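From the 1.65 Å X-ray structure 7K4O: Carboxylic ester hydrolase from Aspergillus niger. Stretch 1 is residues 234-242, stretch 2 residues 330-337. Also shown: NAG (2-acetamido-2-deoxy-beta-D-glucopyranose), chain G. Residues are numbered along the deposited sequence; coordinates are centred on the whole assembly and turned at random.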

# COMPACT_ATOMS: atom_id res chain seq x y z
N TYR A 234 23.66 -15.79 12.84
CA TYR A 234 24.45 -15.37 11.66
C TYR A 234 23.86 -14.08 11.09
O TYR A 234 22.66 -14.05 10.82
N TYR A 235 24.69 -13.08 10.90
CA TYR A 235 24.32 -11.75 10.40
C TYR A 235 24.91 -11.58 9.01
O TYR A 235 26.04 -11.12 8.87
N PRO A 236 24.17 -11.89 7.93
CA PRO A 236 24.73 -11.81 6.59
C PRO A 236 25.11 -10.39 6.22
O PRO A 236 24.36 -9.45 6.49
N PRO A 237 26.31 -10.18 5.63
CA PRO A 237 26.61 -8.88 5.02
C PRO A 237 25.52 -8.60 3.99
O PRO A 237 25.09 -9.52 3.28
N PRO A 238 25.02 -7.35 3.88
CA PRO A 238 23.99 -7.03 2.88
C PRO A 238 24.34 -7.55 1.48
O PRO A 238 23.48 -8.03 0.77
N CYS A 239 25.62 -7.49 1.11
CA CYS A 239 26.09 -7.89 -0.24
C CYS A 239 25.82 -9.37 -0.47
O CYS A 239 25.51 -9.76 -1.60
N GLU A 240 25.95 -10.20 0.56
CA GLU A 240 25.74 -11.65 0.39
C GLU A 240 24.28 -11.90 -0.01
O GLU A 240 24.03 -12.75 -0.88
N LEU A 241 23.33 -11.25 0.68
CA LEU A 241 21.88 -11.43 0.38
C LEU A 241 21.57 -10.82 -0.98
O LEU A 241 20.76 -11.42 -1.71
N ASP A 242 22.19 -9.70 -1.31
CA ASP A 242 21.97 -9.04 -2.63
C ASP A 242 22.43 -9.97 -3.76
O ASP A 242 21.76 -10.05 -4.80
N ALA A 330 14.12 -7.72 -2.34
CA ALA A 330 15.33 -7.36 -1.58
C ALA A 330 15.18 -7.79 -0.11
O ALA A 330 14.07 -7.79 0.44
N PHE A 331 16.30 -8.15 0.52
CA PHE A 331 16.32 -8.54 1.95
C PHE A 331 16.47 -7.30 2.83
O PHE A 331 17.45 -7.19 3.63
N ASP A 332 15.50 -6.37 2.79
CA ASP A 332 15.59 -5.11 3.56
C ASP A 332 15.44 -5.37 5.06
O ASP A 332 16.20 -4.79 5.81
N ASP A 333 14.47 -6.20 5.45
CA ASP A 333 14.22 -6.51 6.87
C ASP A 333 15.51 -7.11 7.45
O ASP A 333 15.80 -6.85 8.64
N ALA A 334 16.22 -7.87 6.63
CA ALA A 334 17.42 -8.62 7.10
C ALA A 334 18.65 -7.72 7.24
O ALA A 334 19.71 -8.23 7.73
N GLU A 335 18.58 -6.47 6.80
CA GLU A 335 19.75 -5.55 6.78
C GLU A 335 20.49 -5.62 8.12
O GLU A 335 19.86 -5.53 9.19
N THR A 336 21.80 -5.87 8.04
CA THR A 336 22.68 -5.89 9.24
C THR A 336 23.48 -4.59 9.28
O THR A 336 23.43 -3.82 8.34
N GLN A 337 24.20 -4.36 10.36
CA GLN A 337 25.06 -3.16 10.47
C GLN A 337 26.48 -3.57 10.87
O GLN A 337 26.67 -4.56 11.64

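Residues that touch across the two stretches are at least 90 apart in sequence, and the stretches bury 369 Å² between them, both sides summed. Stretch 1 is a loop through Pro237, which takes the N-cap position, and a helix from Pro238, the third of three successive prolines. Stretch 2 makes a type I beta turn from Asp332 to Glu335. The backbones come nearest at three places: Tyr235 with Thr336, Pro238 with Glu335, and Leu241 with Phe331.

The direct polar contact is made by Thr336. Its CA-to-CB bond points toward stretch 1, and chi1 is p at 53°. The hydroxyl OG1 donates a hydrogen bond to the backbone O of Pro236 at 2.7 Å. Proline has no backbone N-H to offer, but its carbonyl remains a good acceptor. The same OG1 also lies 3.5 Å from CD of Pro238, so the hydroxyl sits close against the start of the helix.

Water 1 adds a second polar link. It donates to O of Pro236 at 2.8 Å and to O of Ala334 at 3.1 Å, and so can join the two backbones. More acceptors are in reach than the water has protons once atoms elsewhere in the structure are counted, so these bonds need not all be made at once. The O of Pro236 accepts from the threonine hydroxyl and is also within reach of the water.

Apolar packing has two parts. In the first, Leu241 points toward stretch 2 from the helix, with chi1 m and chi2 t. Its CD1 lies 3.7 Å from CB of Ala334 and 3.8 Å from CB of Phe331. Its CD2 lies over one face of the Phe331 ring. Phe331 and Ala334 both point toward stretch 1; the phenylalanine has chi1 m and chi2 near 88°. The leucine therefore meets the turn residue Ala334 and the aromatic residue just before the turn. In the second part, the methyl CG2 of Thr336 packs 3.7 Å from CB of Tyr235 and 4.2 Å from CD of Pro236. This methyl is at the edge of the Tyr235 ring, near its plane. Tyr235 has chi1 m and starts sideways, but its end leads away from stretch 2.

Pro238 points toward stretch 2, with a C-gamma exo pucker. Its CG lies 3.5 Å from OE2 of Glu335. Glu335 starts away from stretch 1, but with chi1 t and chi2 p its chain folds back and its end comes nearer.

Other side chains support stretch 1 or face elsewhere. Tyr234 OH donates a 2.7 Å hydrogen bond to OE1 of Glu240, tying the loop to the helix. Glu240 is extended, with chi1 and chi2 both t. Asp242 points away from stretch 2, with chi1 t. Its OD2 accepts a 2.7 Å hydrogen bond from N2 of the NAG group. The NAG methyl C8 is 3.5 Å from SG of Cys239, which is bonded covalently to a group elsewhere in the structure. In stretch 2, Asp332, Asp333 and Gln337 make no contact with stretch 1.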

# COMPACT_ATOMS: atom_id res chain seq x y z
CB TYR A 234 24.47 -16.47 10.61
CG TYR A 234 25.29 -16.06 9.41
CD1 TYR A 234 26.67 -15.96 9.49
CD2 TYR A 234 24.69 -15.75 8.21
CE1 TYR A 234 27.44 -15.58 8.41
CE2 TYR A 234 25.44 -15.38 7.10
CZ TYR A 234 26.81 -15.28 7.20
OH TYR A 234 27.51 -14.93 6.10
CB TYR A 235 24.75 -10.73 11.44
CG TYR A 235 24.09 -10.98 12.77
CD1 TYR A 235 22.79 -10.55 13.02
CD2 TYR A 235 24.70 -11.77 13.73
CE1 TYR A 235 22.16 -10.80 14.24
CE2 TYR A 235 24.09 -12.06 14.93
CZ TYR A 235 22.80 -11.59 15.18
OH TYR A 235 22.19 -11.91 16.35
CB PRO A 236 23.63 -12.31 5.66
CG PRO A 236 22.68 -13.04 6.59
CD PRO A 236 22.76 -12.32 7.92
CB PRO A 237 27.98 -9.07 4.34
CG PRO A 237 28.57 -10.27 5.03
CD PRO A 237 27.40 -11.16 5.44
CB PRO A 238 23.97 -5.50 2.89
CG PRO A 238 24.35 -5.15 4.31
CD PRO A 238 25.39 -6.19 4.69
CB CYS A 239 27.58 -7.60 -0.36
SG CYS A 239 28.14 -7.64 -2.07
CB GLU A 240 26.13 -12.37 1.67
CG GLU A 240 25.91 -13.86 1.62
CD GLU A 240 26.39 -14.56 2.88
OE1 GLU A 240 26.27 -13.96 3.96
OE2 GLU A 240 26.91 -15.70 2.78
CB LEU A 241 21.07 -10.81 1.51
CG LEU A 241 21.23 -11.56 2.84
CD1 LEU A 241 20.42 -10.97 3.97
CD2 LEU A 241 20.88 -13.03 2.67
CB ASP A 242 22.63 -7.68 -2.72
CG ASP A 242 22.25 -6.96 -4.00
OD1 ASP A 242 21.02 -6.90 -4.31
OD2 ASP A 242 23.16 -6.48 -4.70
CB ALA A 330 15.62 -5.92 -1.69
CB PHE A 331 17.44 -9.56 2.18
CG PHE A 331 17.13 -10.94 1.70
CD1 PHE A 331 17.40 -11.32 0.39
CD2 PHE A 331 16.59 -11.88 2.54
CE1 PHE A 331 17.09 -12.58 -0.06
CE2 PHE A 331 16.29 -13.15 2.09
CZ PHE A 331 16.54 -13.50 0.79
CB ASP A 332 14.54 -4.08 3.11
CG ASP A 332 14.92 -3.32 1.85
OD1 ASP A 332 15.28 -3.98 0.86
OD2 ASP A 332 14.83 -2.07 1.85
CB ASP A 333 13.07 -7.49 7.05
CG ASP A 333 11.68 -6.81 6.99
OD1 ASP A 333 11.62 -5.55 6.86
OD2 ASP A 333 10.72 -7.58 7.11
CB ALA A 334 17.73 -9.78 6.17
CB GLU A 335 19.35 -4.10 6.50
CG GLU A 335 20.56 -3.22 6.19
CD GLU A 335 21.07 -3.31 4.75
OE1 GLU A 335 20.50 -4.09 3.92
OE2 GLU A 335 22.03 -2.59 4.44
CB THR A 336 23.59 -7.13 9.17
OG1 THR A 336 24.26 -7.15 7.89
CG2 THR A 336 22.78 -8.38 9.35
CB GLN A 337 24.51 -2.13 11.45
CG GLN A 337 24.36 -2.63 12.87
CD GLN A 337 23.73 -1.58 13.75
OE1 GLN A 337 24.18 -0.44 13.82
NE2 GLN A 337 22.65 -1.95 14.43
C1 NAG G . 23.18 -6.92 -8.06
C2 NAG G . 24.61 -6.39 -7.88
C3 NAG G . 24.71 -4.87 -7.87
C4 NAG G . 24.14 -4.44 -9.18
C5 NAG G . 22.71 -4.97 -9.32
C6 NAG G . 22.12 -4.57 -10.66
C7 NAG G . 25.95 -7.83 -6.42
C8 NAG G . 26.24 -8.17 -4.99
N2 NAG G . 25.10 -6.82 -6.59
O3 NAG G . 26.07 -4.52 -7.60
O4 NAG G . 24.09 -3.04 -9.08
O5 NAG G . 22.64 -6.38 -9.26
O6 NAG G . 20.80 -5.06 -10.74
O7 NAG G . 26.44 -8.40 -7.36
O HOH W 1 22.03 -8.10 5.71